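Local coordinates for 14 KDA fatty acid binding protein (Schistosoma mansoni, PDB 1VYF) that binds long-chain fatty acids such as oleic and arachidonic acid inside a beta-barrel and may take part in their transport, at residues 36-41 against 56-61; 72-77 against 94-99; 78-83 against 98-103. One frame throughout, in Å; residues are numbered along the deposited sequence.

Interaction 1 (36-41 against 56-61); sequences NTVTPT and ESTFKN
Val38 and Thr58 pass alongside each other, their side chains running in opposite directions, with CG1 of Val38 3.3 Å from OG1 of Thr58. Both first torsions bring these atoms in: CG1 of Val38 lies anti to the carbonyl carbon (chi1 -66°), while OG1 of Thr58 sits between its own N and carbonyl carbon (chi1 54°). The beta-branched valine, pointing toward segment 56-61, suits its place because it packs beside the turn without needing a polar partner, its CG1 resting on that hydroxyl oxygen. Pro40 comes next. Its CB is 4.3 Å from CB of Ser57, and its CA rests against O of Glu56 in a 3.3 Å CA-H...O contact. Proline, which has no N-H to satisfy, fits where the chain is about to enter a strand. One residue on, the approach becomes a true antiparallel bridge: N of Thr41 donates to O of Glu56 (3.0 Å), and N of Glu56 donates to O of Thr41 (2.9 Å). The side chains of Thr41 and Glu56 stand on the same face of the sheet.

Beyond the bridge the turn at 57-61 ties itself down. OG of Ser57 gives its proton to O of Lys60 (3.0 Å), and N of Ser57 donates to OD1 of Asn61 (3.1 Å). Pro40 also packs on Leu12 and lies near bound oleic acid, which Phe59 touches. The chemistry is therefore divided: two backbone bonds fix where the segments join, Val38 meets Thr58 by van der Waals contact, and the hydroxyl of Ser57 and the amide of Asn61 brace the turn internally.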
# COMPACT_ATOMS: atom_id res chain seq x y z
N ASN A 36 -10.23 -9.71 1.64
CA ASN A 36 -10.09 -10.78 0.63
C ASN A 36 -11.07 -10.65 -0.56
O ASN A 36 -10.98 -11.45 -1.50
CB ASN A 36 -10.19 -12.17 1.29
CG ASN A 36 -9.01 -12.46 2.24
OD1 ASN A 36 -7.89 -12.02 2.00
ND2 ASN A 36 -9.27 -13.19 3.32
N THR A 37 -11.95 -9.65 -0.53
CA THR A 37 -12.98 -9.47 -1.55
C THR A 37 -12.88 -8.13 -2.31
O THR A 37 -13.00 -8.12 -3.55
CB THR A 37 -14.41 -9.61 -0.98
OG1 THR A 37 -14.72 -8.47 -0.17
CG2 THR A 37 -14.56 -10.82 -0.05
N VAL A 38 -12.70 -7.01 -1.61
CA VAL A 38 -12.76 -5.70 -2.28
C VAL A 38 -11.56 -5.51 -3.18
O VAL A 38 -10.47 -6.01 -2.92
CB VAL A 38 -12.83 -4.46 -1.33
CG1 VAL A 38 -14.13 -4.46 -0.57
CG2 VAL A 38 -11.61 -4.39 -0.40
N THR A 39 -11.79 -4.74 -4.24
CA THR A 39 -10.77 -4.43 -5.22
C THR A 39 -10.66 -2.91 -5.27
O THR A 39 -11.45 -2.22 -5.92
CB THR A 39 -11.12 -5.01 -6.59
OG1 THR A 39 -12.45 -4.65 -6.92
CG2 THR A 39 -11.18 -6.50 -6.52
N PRO A 40 -9.71 -2.37 -4.52
CA PRO A 40 -9.57 -0.93 -4.44
C PRO A 40 -8.99 -0.31 -5.69
O PRO A 40 -8.31 -0.97 -6.45
CB PRO A 40 -8.58 -0.75 -3.27
CG PRO A 40 -8.61 -2.00 -2.59
CD PRO A 40 -8.73 -3.05 -3.66
N THR A 41 -9.26 0.97 -5.85
CA THR A 41 -8.56 1.84 -6.78
C THR A 41 -7.63 2.80 -6.02
O THR A 41 -8.00 3.37 -5.02
CB THR A 41 -9.60 2.60 -7.57
OG1 THR A 41 -10.23 1.69 -8.47
CG2 THR A 41 -8.97 3.66 -8.51
N GLU A 56 -9.48 4.07 -2.64
CA GLU A 56 -10.93 4.11 -2.65
C GLU A 56 -11.47 2.70 -2.79
O GLU A 56 -10.99 1.90 -3.58
CB GLU A 56 -11.43 5.01 -3.79
CG GLU A 56 -10.98 6.46 -3.65
CD GLU A 56 -11.31 7.28 -4.86
OE1 GLU A 56 -10.88 6.94 -6.00
OE2 GLU A 56 -12.04 8.27 -4.70
N SER A 57 -12.46 2.38 -1.96
CA SER A 57 -13.14 1.08 -2.02
C SER A 57 -14.51 1.22 -1.39
O SER A 57 -14.83 2.24 -0.78
CB SER A 57 -12.34 0.01 -1.29
OG SER A 57 -12.38 0.15 0.12
N THR A 58 -15.33 0.19 -1.54
CA THR A 58 -16.63 0.13 -0.86
C THR A 58 -16.49 0.11 0.65
O THR A 58 -17.41 0.48 1.36
CB THR A 58 -17.41 -1.12 -1.30
OG1 THR A 58 -16.62 -2.30 -1.09
CG2 THR A 58 -17.70 -1.09 -2.77
N PHE A 59 -15.34 -0.33 1.14
CA PHE A 59 -15.09 -0.47 2.56
C PHE A 59 -14.77 0.88 3.18
O PHE A 59 -15.45 1.31 4.10
CB PHE A 59 -13.93 -1.43 2.80
CG PHE A 59 -13.54 -1.56 4.25
CD1 PHE A 59 -12.23 -1.39 4.64
CD2 PHE A 59 -14.49 -1.86 5.22
CE1 PHE A 59 -11.85 -1.51 5.98
CE2 PHE A 59 -14.12 -1.99 6.55
CZ PHE A 59 -12.79 -1.81 6.93
N LYS A 60 -13.75 1.53 2.65
CA LYS A 60 -13.20 2.77 3.20
C LYS A 60 -12.52 3.55 2.07
O LYS A 60 -11.93 2.94 1.16
CB LYS A 60 -12.15 2.40 4.23
CG LYS A 60 -11.62 3.54 5.07
CD LYS A 60 -10.99 2.98 6.36
CE LYS A 60 -12.07 2.63 7.41
NZ LYS A 60 -11.79 1.39 8.24
N ASN A 61 -12.60 4.88 2.13
CA ASN A 61 -11.80 5.77 1.29
C ASN A 61 -10.81 6.49 2.19
O ASN A 61 -11.19 7.07 3.17
CB ASN A 61 -12.65 6.79 0.52
CG ASN A 61 -13.70 6.14 -0.32
OD1 ASN A 61 -13.41 5.24 -1.12
ND2 ASN A 61 -14.95 6.60 -0.17

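Interaction 2 (72-77 against 94-99). With OLA (oleic acid), chain B.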
# COMPACT_ATOMS: atom_id res chain seq x y z
N PHE A 72 6.03 9.39 9.71
CA PHE A 72 4.73 10.00 9.91
C PHE A 72 3.75 9.03 10.55
O PHE A 72 3.93 7.81 10.52
CB PHE A 72 4.19 10.56 8.59
CG PHE A 72 3.81 9.49 7.55
CD1 PHE A 72 4.75 9.04 6.61
CD2 PHE A 72 2.52 8.98 7.49
CE1 PHE A 72 4.40 8.09 5.65
CE2 PHE A 72 2.17 8.04 6.52
CZ PHE A 72 3.12 7.59 5.61
N ASP A 73 2.71 9.59 11.15
CA ASP A 73 1.70 8.80 11.81
C ASP A 73 0.58 8.47 10.82
O ASP A 73 0.16 9.31 10.03
CB ASP A 73 1.13 9.53 13.05
CG ASP A 73 2.12 9.61 14.19
OD1 ASP A 73 2.98 8.71 14.34
OD2 ASP A 73 2.12 10.54 15.00
N GLU A 74 0.11 7.23 10.90
CA GLU A 74 -0.84 6.67 9.95
C GLU A 74 -1.81 5.79 10.72
O GLU A 74 -1.42 5.14 11.68
CB GLU A 74 -0.10 5.82 8.88
CG GLU A 74 -0.91 5.56 7.61
CD GLU A 74 -0.40 4.38 6.78
OE1 GLU A 74 0.84 4.12 6.80
OE2 GLU A 74 -1.27 3.71 6.13
N LYS A 75 -3.08 5.82 10.32
CA LYS A 75 -4.05 4.80 10.72
C LYS A 75 -4.36 3.96 9.47
O LYS A 75 -4.71 4.50 8.41
CB LYS A 75 -5.33 5.42 11.28
CG LYS A 75 -6.21 4.40 12.04
CD LYS A 75 -7.67 4.87 12.24
CE LYS A 75 -7.98 5.06 13.72
NZ LYS A 75 -9.45 5.20 13.96
N THR A 76 -4.20 2.64 9.60
CA THR A 76 -4.37 1.72 8.48
C THR A 76 -5.86 1.53 8.23
O THR A 76 -6.68 1.92 9.06
CB THR A 76 -3.71 0.33 8.77
OG1 THR A 76 -4.34 -0.30 9.90
CG2 THR A 76 -2.26 0.47 9.16
N SER A 77 -6.20 0.92 7.11
CA SER A 77 -7.60 0.67 6.76
C SER A 77 -8.33 -0.19 7.80
O SER A 77 -9.51 -0.03 8.05
CB SER A 77 -7.74 0.06 5.35
OG SER A 77 -6.79 -0.95 5.06
N LEU A 94 9.13 2.23 -4.61
CA LEU A 94 9.20 2.76 -3.25
C LEU A 94 8.86 1.70 -2.25
O LEU A 94 8.13 0.73 -2.57
CB LEU A 94 8.31 3.99 -3.07
CG LEU A 94 6.91 3.95 -3.58
CD1 LEU A 94 6.06 3.19 -2.61
CD2 LEU A 94 6.34 5.37 -3.86
N THR A 95 9.38 1.87 -1.04
CA THR A 95 9.17 0.90 0.01
C THR A 95 8.58 1.58 1.27
O THR A 95 9.16 2.53 1.78
CB THR A 95 10.52 0.25 0.35
OG1 THR A 95 11.09 -0.40 -0.80
CG2 THR A 95 10.35 -0.83 1.37
N GLN A 96 7.42 1.11 1.74
CA GLN A 96 6.74 1.64 2.90
C GLN A 96 6.86 0.67 4.05
O GLN A 96 6.53 -0.51 3.94
CB GLN A 96 5.27 1.90 2.60
CG GLN A 96 4.47 2.43 3.78
CD GLN A 96 3.06 2.74 3.45
OE1 GLN A 96 2.58 2.36 2.38
NE2 GLN A 96 2.39 3.46 4.35
N THR A 97 7.33 1.18 5.19
CA THR A 97 7.44 0.39 6.38
C THR A 97 6.40 0.92 7.36
O THR A 97 6.31 2.12 7.59
CB THR A 97 8.91 0.48 6.91
OG1 THR A 97 9.81 -0.10 5.94
CG2 THR A 97 9.11 -0.38 8.08
N GLN A 98 5.57 0.03 7.89
CA GLN A 98 4.54 0.37 8.86
C GLN A 98 4.83 -0.39 10.14
O GLN A 98 4.81 -1.61 10.17
CB GLN A 98 3.15 -0.02 8.35
CG GLN A 98 2.72 0.76 7.14
CD GLN A 98 1.28 0.43 6.68
OE1 GLN A 98 0.90 -0.72 6.63
NE2 GLN A 98 0.52 1.46 6.35
N VAL A 99 5.07 0.33 11.22
CA VAL A 99 5.42 -0.30 12.49
C VAL A 99 4.26 -0.11 13.47
O VAL A 99 4.00 1.01 13.91
CB VAL A 99 6.74 0.27 13.07
CG1 VAL A 99 7.10 -0.42 14.39
CG2 VAL A 99 7.87 0.10 12.08
C1 OLA B . -1.93 -2.86 -0.93
O1 OLA B . -1.70 -1.70 -1.24
O2 OLA B . -2.53 -3.59 -1.86
C2 OLA B . -1.53 -3.55 0.37
C3 OLA B . -1.47 -2.73 1.67
C4 OLA B . -2.22 -3.41 2.85
C5 OLA B . -1.38 -3.75 4.10
C6 OLA B . -2.00 -4.85 4.97
C7 OLA B . -3.02 -4.37 5.99
C8 OLA B . -4.45 -4.33 5.45
C9 OLA B . -5.40 -5.16 6.26
C10 OLA B . -6.68 -5.36 5.91
C11 OLA B . -7.31 -4.79 4.66
C12 OLA B . -8.71 -4.22 4.92
C13 OLA B . -9.50 -3.93 3.64
C14 OLA B . -8.99 -2.74 2.83
C15 OLA B . -8.02 -3.13 1.70
C16 OLA B . -7.19 -1.93 1.23
C17 OLA B . -5.68 -2.17 1.33
C18 OLA B . -5.17 -2.78 0.05
O HOH W 1 -0.81 2.97 3.72
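Glu74 meets Gln98 and Gln96 inside the barrel, its side chain bridging two strands that do not neighbour each other in the sheet; the CA atoms of Glu74 and Gln98 are 8.4 Å apart. CB leaves the backbone toward segment 94-99. CG stands anti to the backbone N (chi1 -161°), and the extended chain carries CD to where OE1 faces both amide nitrogens. OE1 takes the proton of NE2 of Gln98 at 2.7 Å, with an N-H...O angle of 156°. The amide nitrogen arrives on the syn side of OE1, 28° out of the carboxylate plane. OE1 is also hydrogen-bonded to OG of Ser84, on the intervening strand 81-88. Gln96 reaches Glu74 tip to tip: its NE2 is 3.0 Å from OE1, but the angle is too poor for a hydrogen bond. A water makes the link instead, donating to OE2 of Glu74 at 2.6 Å and accepting from NE2 of Gln96 at 3.3 Å.

Carbon flanks this polar group. CG2 of Thr76 is 4.1 Å from NE2 of Gln98, and CZ of Phe72 lies 4.4 Å from NE2 of Gln96. The other end of the Gln96 amide, OE1, accepts from Arg109, which in turn binds the oleate. At the far end of segment 72-77, OG of Ser77 approaches C14 of the fatty acid at 3.6 Å.

Glutamine suits both sites: Gln98 gives its N-H to the acid directly, Gln96 gives its own to the water, and each keeps a carbonyl oxygen for another partner. The N-H of Gln98 and the donating water would favour an ionised Glu74, and the chain from Glu74 through water and Gln96 to Arg109 makes the acid part of the surroundings of the ligand-binding arginine.

Interaction 3 (78-83 against 98-103); sequences DGRNVK and QVDPKN
Lys83 and Val99 form a hydrogen-bonded antiparallel pair, N of Lys83 donating to O of Val99 at 3.1 Å and N of Val99 returning the bond to O of Lys83 at 2.9 Å. On their shared, solvent-facing side the Lys83 chain bends, laying CE and NZ over Val99 with NZ 3.8 Å from its CB; lysine suits this place because its methylenes pack on valine while the charge stays near solvent, in a long, weak ion pair with Glu71. Val82 leans the other way, CG1 packing on CB of Asp100 at 3.8 Å.

Farther along, Arg80 carries a salt-bridge network. Its NH2 donates to OD1 of Asp100 at 3.0 Å, meeting that oxygen on the anti side, with guanidinium and carboxylate planes 80° apart. NH1 donates to OD1 of Asp78 (3.1 Å), which receives it on its syn lone pair. A water accepts from NH2 of Arg80 at 2.7 Å and donates to OE1 of Gln98 at 2.9 Å. Arginine's several N-H groups serve both acids and the water together. Asp100 divides its oxygens: OD1 takes Arg80, while OD2 accepts from N of Lys102, an Asx turn, and from N of Asn103, which completes an Asx motif.

The pair lies in the hairpin of strands 81-88 and 93-99, with strand 72-75 bonded to it through Val82 and Glu74, and strand 104-112 through Gln98 and Thr105. Arg80 also touches the oleic acid and Leu25, in the loop between helices 18-24 and 29-35.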
# COMPACT_ATOMS: atom_id res chain seq x y z
N ASP A 78 -7.60 -1.09 8.44
CA ASP A 78 -8.20 -1.97 9.42
C ASP A 78 -8.23 -1.39 10.84
O ASP A 78 -8.75 -2.03 11.75
CB ASP A 78 -7.49 -3.33 9.40
CG ASP A 78 -6.04 -3.23 9.74
OD1 ASP A 78 -5.27 -2.61 8.98
OD2 ASP A 78 -5.56 -3.75 10.77
N GLY A 79 -7.64 -0.21 11.02
CA GLY A 79 -7.74 0.54 12.26
C GLY A 79 -6.52 0.62 13.16
O GLY A 79 -6.62 1.16 14.26
N ARG A 80 -5.37 0.10 12.72
CA ARG A 80 -4.18 0.11 13.55
C ARG A 80 -3.43 1.45 13.39
O ARG A 80 -3.24 1.93 12.26
CB ARG A 80 -3.25 -1.04 13.16
CG ARG A 80 -3.79 -2.44 13.46
CD ARG A 80 -3.56 -3.44 12.30
NE ARG A 80 -2.19 -3.32 11.93
CZ ARG A 80 -1.67 -3.22 10.73
NH1 ARG A 80 -2.35 -3.29 9.57
NH2 ARG A 80 -0.36 -3.03 10.71
N ASN A 81 -3.05 2.05 14.51
CA ASN A 81 -2.17 3.22 14.50
C ASN A 81 -0.72 2.76 14.39
O ASN A 81 -0.24 1.93 15.18
CB ASN A 81 -2.35 4.07 15.76
CG ASN A 81 -3.72 4.69 15.84
OD1 ASN A 81 -4.11 5.48 14.99
ND2 ASN A 81 -4.48 4.30 16.86
N VAL A 82 -0.05 3.28 13.38
CA VAL A 82 1.29 2.84 13.01
C VAL A 82 2.17 4.06 12.71
O VAL A 82 1.67 5.15 12.39
CB VAL A 82 1.22 1.89 11.77
CG1 VAL A 82 0.28 0.72 12.06
CG2 VAL A 82 0.74 2.64 10.51
N LYS A 83 3.47 3.86 12.86
CA LYS A 83 4.48 4.81 12.42
C LYS A 83 5.00 4.30 11.10
O LYS A 83 5.51 3.17 11.03
CB LYS A 83 5.68 4.85 13.39
CG LYS A 83 5.36 4.93 14.88
CD LYS A 83 6.68 4.79 15.72
CE LYS A 83 7.31 3.36 15.69
NZ LYS A 83 8.52 3.22 14.75
N GLN A 98 5.57 0.03 7.89
CA GLN A 98 4.54 0.37 8.86
C GLN A 98 4.83 -0.39 10.14
O GLN A 98 4.81 -1.61 10.17
CB GLN A 98 3.15 -0.02 8.35
CG GLN A 98 2.72 0.76 7.14
CD GLN A 98 1.28 0.43 6.68
OE1 GLN A 98 0.90 -0.72 6.63
NE2 GLN A 98 0.52 1.46 6.35
N VAL A 99 5.07 0.33 11.22
CA VAL A 99 5.42 -0.30 12.49
C VAL A 99 4.26 -0.11 13.47
O VAL A 99 4.00 1.01 13.91
CB VAL A 99 6.74 0.27 13.07
CG1 VAL A 99 7.10 -0.42 14.39
CG2 VAL A 99 7.87 0.10 12.08
N ASP A 100 3.53 -1.21 13.73
CA ASP A 100 2.67 -1.33 14.90
C ASP A 100 3.42 -2.04 16.07
O ASP A 100 4.56 -2.49 15.91
CB ASP A 100 1.27 -1.93 14.54
CG ASP A 100 1.24 -3.45 14.37
OD1 ASP A 100 0.95 -3.95 13.23
OD2 ASP A 100 1.38 -4.23 15.33
N PRO A 101 2.85 -2.05 17.27
CA PRO A 101 3.55 -2.62 18.44
C PRO A 101 3.73 -4.13 18.39
O PRO A 101 4.68 -4.65 19.00
CB PRO A 101 2.65 -2.23 19.61
CG PRO A 101 1.85 -1.11 19.10
CD PRO A 101 1.55 -1.48 17.66
N LYS A 102 2.83 -4.83 17.71
CA LYS A 102 2.92 -6.27 17.53
C LYS A 102 3.81 -6.66 16.33
O LYS A 102 4.57 -7.63 16.42
CB LYS A 102 1.53 -6.87 17.43
CG LYS A 102 0.67 -6.76 18.69
CD LYS A 102 -0.66 -7.54 18.53
CE LYS A 102 -1.64 -7.27 19.67
NZ LYS A 102 -3.03 -7.75 19.36
N ASN A 103 3.78 -5.88 15.25
CA ASN A 103 4.40 -6.28 13.98
C ASN A 103 4.88 -5.12 13.12
O ASN A 103 4.51 -3.97 13.32
CB ASN A 103 3.43 -7.06 13.12
CG ASN A 103 3.28 -8.50 13.55
OD1 ASN A 103 4.25 -9.26 13.53
ND2 ASN A 103 2.08 -8.90 13.90
O HOH W 2 0.20 -3.12 8.02

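In the fold
Along the chain interaction 1 closes before the other two open, and interactions 2 and 3 both end on strand 93-99, sharing Gln98 and Val99. Their centres lie 8 Å apart, whereas interaction 1 is 18 Å from interaction 2 and 20 Å from interaction 3. Strands 72-75, 81-88 and 93-99 are consecutive in the sheet, and Glu74 O meets Val82 N between interactions 2 and 3. Interaction 1 belongs to the other end of the sheet order, yet Lys60 NZ reaches Ser77 O, a probable hydrogen bond. The turns at 57-61 and 76-80 thus approach each other near the helices, consistent with the ligand portal of fatty-acid-binding proteins.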